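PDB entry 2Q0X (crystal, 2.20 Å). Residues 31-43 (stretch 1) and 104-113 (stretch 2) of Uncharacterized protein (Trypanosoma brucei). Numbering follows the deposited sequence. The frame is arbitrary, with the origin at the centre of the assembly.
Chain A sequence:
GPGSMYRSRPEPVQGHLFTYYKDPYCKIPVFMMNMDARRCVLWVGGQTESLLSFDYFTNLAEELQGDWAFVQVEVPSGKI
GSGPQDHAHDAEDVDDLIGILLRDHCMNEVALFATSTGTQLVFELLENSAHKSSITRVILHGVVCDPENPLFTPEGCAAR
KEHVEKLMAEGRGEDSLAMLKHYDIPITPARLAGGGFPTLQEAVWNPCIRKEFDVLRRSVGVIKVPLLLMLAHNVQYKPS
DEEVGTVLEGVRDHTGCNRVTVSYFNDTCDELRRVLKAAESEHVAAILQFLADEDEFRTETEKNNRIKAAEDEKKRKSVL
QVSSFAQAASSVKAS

Stretch 1, residues 31-43: FMMNMDARRCVLW
Stretch 2, residues 104-113: DHCMNEVALF

In parallel β-strands, alternate residues of one strand bond to the residues flanking their partner, while those between make none across the pair; residues 40-43 and 110-113 illustrate the rule. The strands run in the same direction, 26° apart, with Cys-40, Val-41, Leu-42 and Trp-43 paired with Val-110, Ala-111, Leu-112 and Phe-113, all extended. Cys-40 N donates to Glu-109 O (3.1 Å) and Ala-111 N to Cys-40 O (2.9 Å); Leu-42 N then donates to Ala-111 O (2.9 Å) and Phe-113 N to Leu-42 O (2.8 Å). CA-H...O contacts supplement this ladder, the shortest from Trp-43 CA to Phe-113 O (3.1 Å).

Ahead of the strands, Asn-108 N donates to Arg-38 O (2.7 Å). Arg-39, chi1 p and then extended, sends NH1 to Glu-109 OE1 (3.1 Å), a salt bridge near the guanidinium plane; both side chains find further partners elsewhere in the structure.

Buried, largely apolar side chains line two faces; the stretches together bury 868 Å². Cys-40 (p), Leu-42 (t, p), Val-110 (t) and Leu-112 share one; Val-41 (t), Ala-111, Trp-43 and Phe-113 (t) the other. Trp-43 (t, 80°), its NE1 hydrogen-bonded just outside the stretches, turns its edge to the Phe-113 face, five-membered-ring centroid 5.2 Å from the Phe-113 centroid, planes at 65°. In the loops, Met-35 (m, m, m) CE meets Met-107 (m, m, 110°) CE at 3.7 Å; from strand 31-33, Met-32 SD lies over one His-105 ring face, 4.0 Å from its centroid.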

ATOM      1  N   PHE A  31       8.101   6.968  -4.384  1.00 21.44           N
ATOM      2  CA  PHE A  31       7.797   7.920  -5.446  1.00 22.12           C
ATOM      3  C   PHE A  31       8.564   9.219  -5.196  1.00 22.72           C
ATOM      4  O   PHE A  31       8.329   9.885  -4.197  1.00 22.47           O
ATOM      5  CB  PHE A  31       6.294   8.216  -5.480  1.00 21.93           C
ATOM      6  CG  PHE A  31       5.876   9.073  -6.629  1.00 21.56           C
ATOM      7  CD1 PHE A  31       5.400  10.346  -6.421  1.00 21.84           C
ATOM      8  CD2 PHE A  31       5.936   8.580  -7.938  1.00 21.75           C
ATOM      9  CE1 PHE A  31       5.008  11.133  -7.502  1.00 22.22           C
ATOM     10  CE2 PHE A  31       5.563   9.356  -9.000  1.00 22.28           C
ATOM     11  CZ  PHE A  31       5.092  10.632  -8.784  1.00 22.00           C
ATOM     12  N   MET A  32       9.458   9.568  -6.122  1.00 23.80           N
ATOM     13  CA  MET A  32      10.267  10.785  -6.037  1.00 25.00           C
ATOM     14  C   MET A  32       9.792  11.856  -7.041  1.00 24.96           C
ATOM     15  O   MET A  32       9.521  11.550  -8.194  1.00 24.46           O
ATOM     16  CB  MET A  32      11.717  10.461  -6.357  1.00 25.04           C
ATOM     17  CG  MET A  32      12.230   9.164  -5.729  1.00 26.20           C
ATOM     18  SD  MET A  32      13.966   8.879  -6.090  1.00 27.62           S
ATOM     19  CE  MET A  32      13.954   8.574  -7.835  1.00 26.79           C
ATOM     20  N   MET A  33       9.744  13.112  -6.592  1.00 25.35           N
ATOM     21  CA  MET A  33       9.396  14.247  -7.456  1.00 25.84           C
ATOM     22  C   MET A  33      10.493  15.293  -7.383  1.00 26.18           C
ATOM     23  O   MET A  33      10.992  15.592  -6.291  1.00 26.17           O
ATOM     24  CB  MET A  33       8.076  14.888  -7.027  1.00 25.64           C
ATOM     25  CG  MET A  33       6.921  13.948  -7.093  1.00 25.65           C
ATOM     26  SD  MET A  33       5.481  14.586  -6.264  1.00 25.70           S
ATOM     27  CE  MET A  33       4.992  15.825  -7.417  1.00 24.89           C
ATOM     28  N   ASN A  34      10.876  15.824  -8.541  1.00 26.70           N
ATOM     29  CA  ASN A  34      11.763  16.988  -8.619  1.00 27.47           C
ATOM     30  C   ASN A  34      13.137  16.740  -8.025  1.00 28.25           C
ATOM     31  O   ASN A  34      13.622  17.495  -7.192  1.00 27.46           O
ATOM     32  CB  ASN A  34      11.088  18.202  -7.956  1.00 27.61           C
ATOM     33  CG  ASN A  34       9.700  18.470  -8.545  1.00 27.25           C
ATOM     34  OD1 ASN A  34       9.543  18.487  -9.767  1.00 25.88           O
ATOM     35  ND2 ASN A  34       8.690  18.633  -7.683  1.00 26.54           N
ATOM     36  N   MET A  35      13.758  15.666  -8.506  1.00 29.47           N
ATOM     37  CA  MET A  35      15.056  15.228  -8.025  1.00 30.40           C
ATOM     38  C   MET A  35      16.205  16.000  -8.663  1.00 30.78           C
ATOM     39  O   MET A  35      17.353  15.648  -8.463  1.00 31.15           O
ATOM     40  CB  MET A  35      15.226  13.725  -8.292  1.00 30.77           C
ATOM     41  CG  MET A  35      14.198  12.857  -7.583  1.00 31.58           C
ATOM     42  SD  MET A  35      14.341  12.954  -5.785  1.00 32.78           S
ATOM     43  CE  MET A  35      15.786  11.898  -5.500  1.00 32.11           C
ATOM     44  N   ASP A  36      15.897  17.034  -9.441  1.00 31.23           N
ATOM     45  CA  ASP A  36      16.901  18.030  -9.848  1.00 31.44           C
ATOM     46  C   ASP A  36      17.542  18.718  -8.635  1.00 30.94           C
ATOM     47  O   ASP A  36      18.705  19.114  -8.688  1.00 30.99           O
ATOM     48  CB  ASP A  36      16.310  19.073 -10.825  1.00 31.88           C
ATOM     49  CG  ASP A  36      14.824  19.394 -10.544  1.00 33.44           C
ATOM     50  OD1 ASP A  36      14.536  20.521 -10.066  1.00 35.76           O
ATOM     51  OD2 ASP A  36      13.954  18.521 -10.801  1.00 33.18           O
ATOM     52  N   ALA A  37      16.800  18.841  -7.536  1.00 30.38           N
ATOM     53  CA  ALA A  37      17.355  19.427  -6.321  1.00 29.99           C
ATOM     54  C   ALA A  37      18.415  18.470  -5.730  1.00 29.35           C
ATOM     55  O   ALA A  37      18.547  17.317  -6.183  1.00 29.75           O
ATOM     56  CB  ALA A  37      16.258  19.710  -5.322  1.00 30.13           C
ATOM     57  N   ARG A  38      19.183  18.942  -4.757  1.00 28.14           N
ATOM     58  CA  ARG A  38      20.263  18.122  -4.207  1.00 27.47           C
ATOM     59  C   ARG A  38      19.992  17.734  -2.759  1.00 26.67           C
ATOM     60  O   ARG A  38      20.917  17.427  -2.018  1.00 26.70           O
ATOM     61  CB  ARG A  38      21.599  18.856  -4.330  1.00 27.61           C
ATOM     62  N   ARG A  39      18.716  17.739  -2.380  1.00 25.54           N
ATOM     63  CA  ARG A  39      18.270  17.380  -1.043  1.00 24.87           C
ATOM     64  C   ARG A  39      16.774  17.144  -1.121  1.00 24.54           C
ATOM     65  O   ARG A  39      16.136  17.611  -2.049  1.00 24.00           O
ATOM     66  CB  ARG A  39      18.582  18.491  -0.043  1.00 24.50           C
ATOM     67  CG  ARG A  39      18.041  19.854  -0.450  1.00 24.34           C
ATOM     68  CD  ARG A  39      18.466  20.930   0.499  1.00 23.63           C
ATOM     69  NE  ARG A  39      17.827  22.207   0.197  1.00 23.17           N
ATOM     70  CZ  ARG A  39      17.954  23.299   0.949  1.00 23.97           C
ATOM     71  NH1 ARG A  39      18.703  23.284   2.045  1.00 23.01           N
ATOM     72  NH2 ARG A  39      17.339  24.426   0.589  1.00 24.09           N
ATOM     73  N   CYS A  40      16.211  16.430  -0.152  1.00 24.47           N
ATOM     74  CA  CYS A  40      14.805  16.068  -0.231  1.00 24.54           C
ATOM     75  C   CYS A  40      14.054  16.145   1.084  1.00 24.44           C
ATOM     76  O   CYS A  40      14.611  15.915   2.157  1.00 24.26           O
ATOM     77  CB  CYS A  40      14.642  14.655  -0.832  1.00 24.72           C
ATOM     78  SG  CYS A  40      15.332  13.277   0.139  1.00 26.03           S
ATOM     79  N   VAL A  41      12.766  16.469   0.978  1.00 24.19           N
ATOM     80  CA  VAL A  41      11.813  16.148   2.020  1.00 23.78           C
ATOM     81  C   VAL A  41      11.303  14.711   1.799  1.00 23.64           C
ATOM     82  O   VAL A  41      10.868  14.366   0.704  1.00 23.83           O
ATOM     83  CB  VAL A  41      10.643  17.130   2.026  1.00 23.89           C
ATOM     84  CG1 VAL A  41       9.584  16.694   3.042  1.00 23.52           C
ATOM     85  CG2 VAL A  41      11.171  18.542   2.324  1.00 23.51           C
ATOM     86  N   LEU A  42      11.416  13.875   2.834  1.00 23.37           N
ATOM     87  CA  LEU A  42      10.963  12.508   2.805  1.00 22.94           C
ATOM     88  C   LEU A  42       9.783  12.356   3.751  1.00 23.16           C
ATOM     89  O   LEU A  42       9.905  12.585   4.971  1.00 23.31           O
ATOM     90  CB  LEU A  42      12.084  11.567   3.223  1.00 23.15           C
ATOM     91  CG  LEU A  42      11.753  10.076   3.387  1.00 22.83           C
ATOM     92  CD1 LEU A  42      11.121   9.520   2.119  1.00 21.29           C
ATOM     93  CD2 LEU A  42      13.030   9.274   3.805  1.00 22.01           C
ATOM     94  N   TRP A  43       8.666  11.902   3.187  1.00 23.27           N
ATOM     95  CA  TRP A  43       7.426  11.724   3.920  1.00 23.29           C
ATOM     96  C   TRP A  43       7.135  10.244   4.224  1.00 23.39           C
ATOM     97  O   TRP A  43       7.207   9.396   3.352  1.00 23.78           O
ATOM     98  CB  TRP A  43       6.251  12.325   3.146  1.00 22.96           C
ATOM     99  CG  TRP A  43       4.942  12.031   3.807  1.00 22.79           C
ATOM    100  CD1 TRP A  43       4.403  12.681   4.880  1.00 22.55           C
ATOM    101  CD2 TRP A  43       4.022  10.989   3.471  1.00 23.00           C
ATOM    102  NE1 TRP A  43       3.212  12.117   5.223  1.00 22.31           N
ATOM    103  CE2 TRP A  43       2.957  11.067   4.379  1.00 22.64           C
ATOM    104  CE3 TRP A  43       4.000   9.993   2.496  1.00 22.87           C
ATOM    105  CZ2 TRP A  43       1.875  10.202   4.331  1.00 22.75           C
ATOM    106  CZ3 TRP A  43       2.930   9.130   2.459  1.00 23.33           C
ATOM    107  CH2 TRP A  43       1.884   9.239   3.372  1.00 22.97           C
ATOM    108  N   ASP A 104      22.646   7.012  -3.767  1.00 25.72           N
ATOM    109  CA  ASP A 104      22.238   6.735  -5.150  1.00 26.46           C
ATOM    110  C   ASP A 104      21.533   7.885  -5.867  1.00 26.84           C
ATOM    111  O   ASP A 104      21.530   7.913  -7.091  1.00 26.76           O
ATOM    112  CB  ASP A 104      21.430   5.441  -5.231  1.00 26.52           C
ATOM    113  CG  ASP A 104      22.233   4.230  -4.788  1.00 27.01           C
ATOM    114  OD1 ASP A 104      23.467   4.230  -4.971  1.00 27.23           O
ATOM    115  OD2 ASP A 104      21.641   3.269  -4.259  1.00 28.29           O
ATOM    116  N   HIS A 105      21.003   8.863  -5.137  1.00 27.46           N
ATOM    117  CA  HIS A 105      20.271   9.967  -5.778  1.00 28.18           C
ATOM    118  C   HIS A 105      20.803  11.381  -5.480  1.00 28.69           C
ATOM    119  O   HIS A 105      20.067  12.354  -5.570  1.00 29.10           O
ATOM    120  CB  HIS A 105      18.774   9.828  -5.456  1.00 28.13           C
ATOM    121  CG  HIS A 105      18.163   8.584  -6.019  1.00 27.95           C
ATOM    122  ND1 HIS A 105      18.034   7.421  -5.291  1.00 28.35           N
ATOM    123  CD2 HIS A 105      17.689   8.305  -7.255  1.00 28.21           C
ATOM    124  CE1 HIS A 105      17.496   6.484  -6.050  1.00 28.13           C
ATOM    125  NE2 HIS A 105      17.286   6.992  -7.248  1.00 28.10           N
ATOM    126  N   CYS A 106      22.084  11.488  -5.161  1.00 29.52           N
ATOM    127  CA  CYS A 106      22.755  12.772  -4.845  1.00 29.68           C
ATOM    128  C   CYS A 106      21.969  13.680  -3.903  1.00 29.34           C
ATOM    129  O   CYS A 106      22.002  14.913  -4.033  1.00 29.71           O
ATOM    130  CB  CYS A 106      23.146  13.559  -6.106  1.00 29.87           C
ATOM    131  SG  CYS A 106      24.328  14.956  -5.731  1.00 31.72           S
ATOM    132  N   MET A 107      21.290  13.073  -2.937  1.00 28.42           N
ATOM    133  CA  MET A 107      20.661  13.831  -1.875  1.00 27.96           C
ATOM    134  C   MET A 107      21.704  14.144  -0.803  1.00 27.48           C
ATOM    135  O   MET A 107      22.296  13.235  -0.224  1.00 27.20           O
ATOM    136  CB  MET A 107      19.483  13.045  -1.290  1.00 27.67           C
ATOM    137  CG  MET A 107      18.332  12.874  -2.244  1.00 27.40           C
ATOM    138  SD  MET A 107      17.678  14.455  -2.838  1.00 28.16           S
ATOM    139  CE  MET A 107      18.161  14.522  -4.555  1.00 26.88           C
ATOM    140  N   ASN A 108      21.933  15.430  -0.559  1.00 27.36           N
ATOM    141  CA  ASN A 108      22.945  15.896   0.405  1.00 27.13           C
ATOM    142  C   ASN A 108      22.372  16.148   1.791  1.00 26.91           C
ATOM    143  O   ASN A 108      23.114  16.325   2.743  1.00 26.66           O
ATOM    144  CB  ASN A 108      23.584  17.200  -0.067  1.00 27.23           C
ATOM    145  CG  ASN A 108      24.495  17.011  -1.252  1.00 27.49           C
ATOM    146  OD1 ASN A 108      25.066  15.941  -1.454  1.00 28.28           O
ATOM    147  ND2 ASN A 108      24.640  18.059  -2.044  1.00 27.74           N
ATOM    148  N   GLU A 109      21.054  16.241   1.893  1.00 26.60           N
ATOM    149  CA  GLU A 109      20.403  16.269   3.198  1.00 26.48           C
ATOM    150  C   GLU A 109      18.963  15.852   3.055  1.00 25.91           C
ATOM    151  O   GLU A 109      18.419  15.818   1.963  1.00 25.55           O
ATOM    152  CB  GLU A 109      20.541  17.633   3.889  1.00 26.43           C
ATOM    153  CG  GLU A 109      20.304  18.816   3.016  1.00 27.08           C
ATOM    154  CD  GLU A 109      20.336  20.139   3.767  1.00 26.98           C
ATOM    155  OE1 GLU A 109      20.656  21.159   3.151  1.00 27.66           O
ATOM    156  OE2 GLU A 109      20.009  20.181   4.958  1.00 28.42           O
ATOM    157  N   VAL A 110      18.373  15.486   4.182  1.00 25.72           N
ATOM    158  CA  VAL A 110      17.031  14.956   4.218  1.00 24.80           C
ATOM    159  C   VAL A 110      16.301  15.676   5.335  1.00 25.14           C
ATOM    160  O   VAL A 110      16.758  15.684   6.491  1.00 24.33           O
ATOM    161  CB  VAL A 110      17.019  13.438   4.470  1.00 24.82           C
ATOM    162  CG1 VAL A 110      15.564  12.928   4.715  1.00 24.45           C
ATOM    163  CG2 VAL A 110      17.683  12.677   3.307  1.00 23.16           C
ATOM    164  N   ALA A 111      15.175  16.298   4.960  1.00 25.12           N
ATOM    165  CA  ALA A 111      14.178  16.771   5.901  1.00 25.30           C
ATOM    166  C   ALA A 111      13.140  15.654   6.086  1.00 25.54           C
ATOM    167  O   ALA A 111      12.415  15.305   5.150  1.00 25.05           O
ATOM    168  CB  ALA A 111      13.529  18.063   5.376  1.00 25.17           C
ATOM    169  N   LEU A 112      13.085  15.068   7.282  1.00 26.01           N
ATOM    170  CA  LEU A 112      12.116  14.003   7.560  1.00 26.17           C
ATOM    171  C   LEU A 112      10.765  14.597   7.947  1.00 25.79           C
ATOM    172  O   LEU A 112      10.686  15.405   8.865  1.00 26.06           O
ATOM    173  CB  LEU A 112      12.591  13.078   8.687  1.00 26.83           C
ATOM    174  CG  LEU A 112      13.234  11.726   8.355  1.00 28.18           C
ATOM    175  CD1 LEU A 112      13.504  10.920   9.645  1.00 28.38           C
ATOM    176  CD2 LEU A 112      12.378  10.925   7.411  1.00 27.11           C
ATOM    177  N   PHE A 113       9.713  14.153   7.256  1.00 25.00           N
ATOM    178  CA  PHE A 113       8.372  14.655   7.415  1.00 24.44           C
ATOM    179  C   PHE A 113       7.454  13.457   7.717  1.00 23.92           C
ATOM    180  O   PHE A 113       7.325  12.544   6.914  1.00 23.70           O
ATOM    181  CB  PHE A 113       8.000  15.383   6.113  1.00 24.46           C
ATOM    182  CG  PHE A 113       6.598  15.937   6.052  1.00 23.74           C
ATOM    183  CD1 PHE A 113       6.009  16.146   4.818  1.00 23.64           C
ATOM    184  CD2 PHE A 113       5.880  16.279   7.200  1.00 24.64           C
ATOM    185  CE1 PHE A 113       4.712  16.648   4.708  1.00 23.75           C
ATOM    186  CE2 PHE A 113       4.590  16.801   7.107  1.00 23.71           C
ATOM    187  CZ  PHE A 113       4.008  16.982   5.859  1.00 24.34           C
TER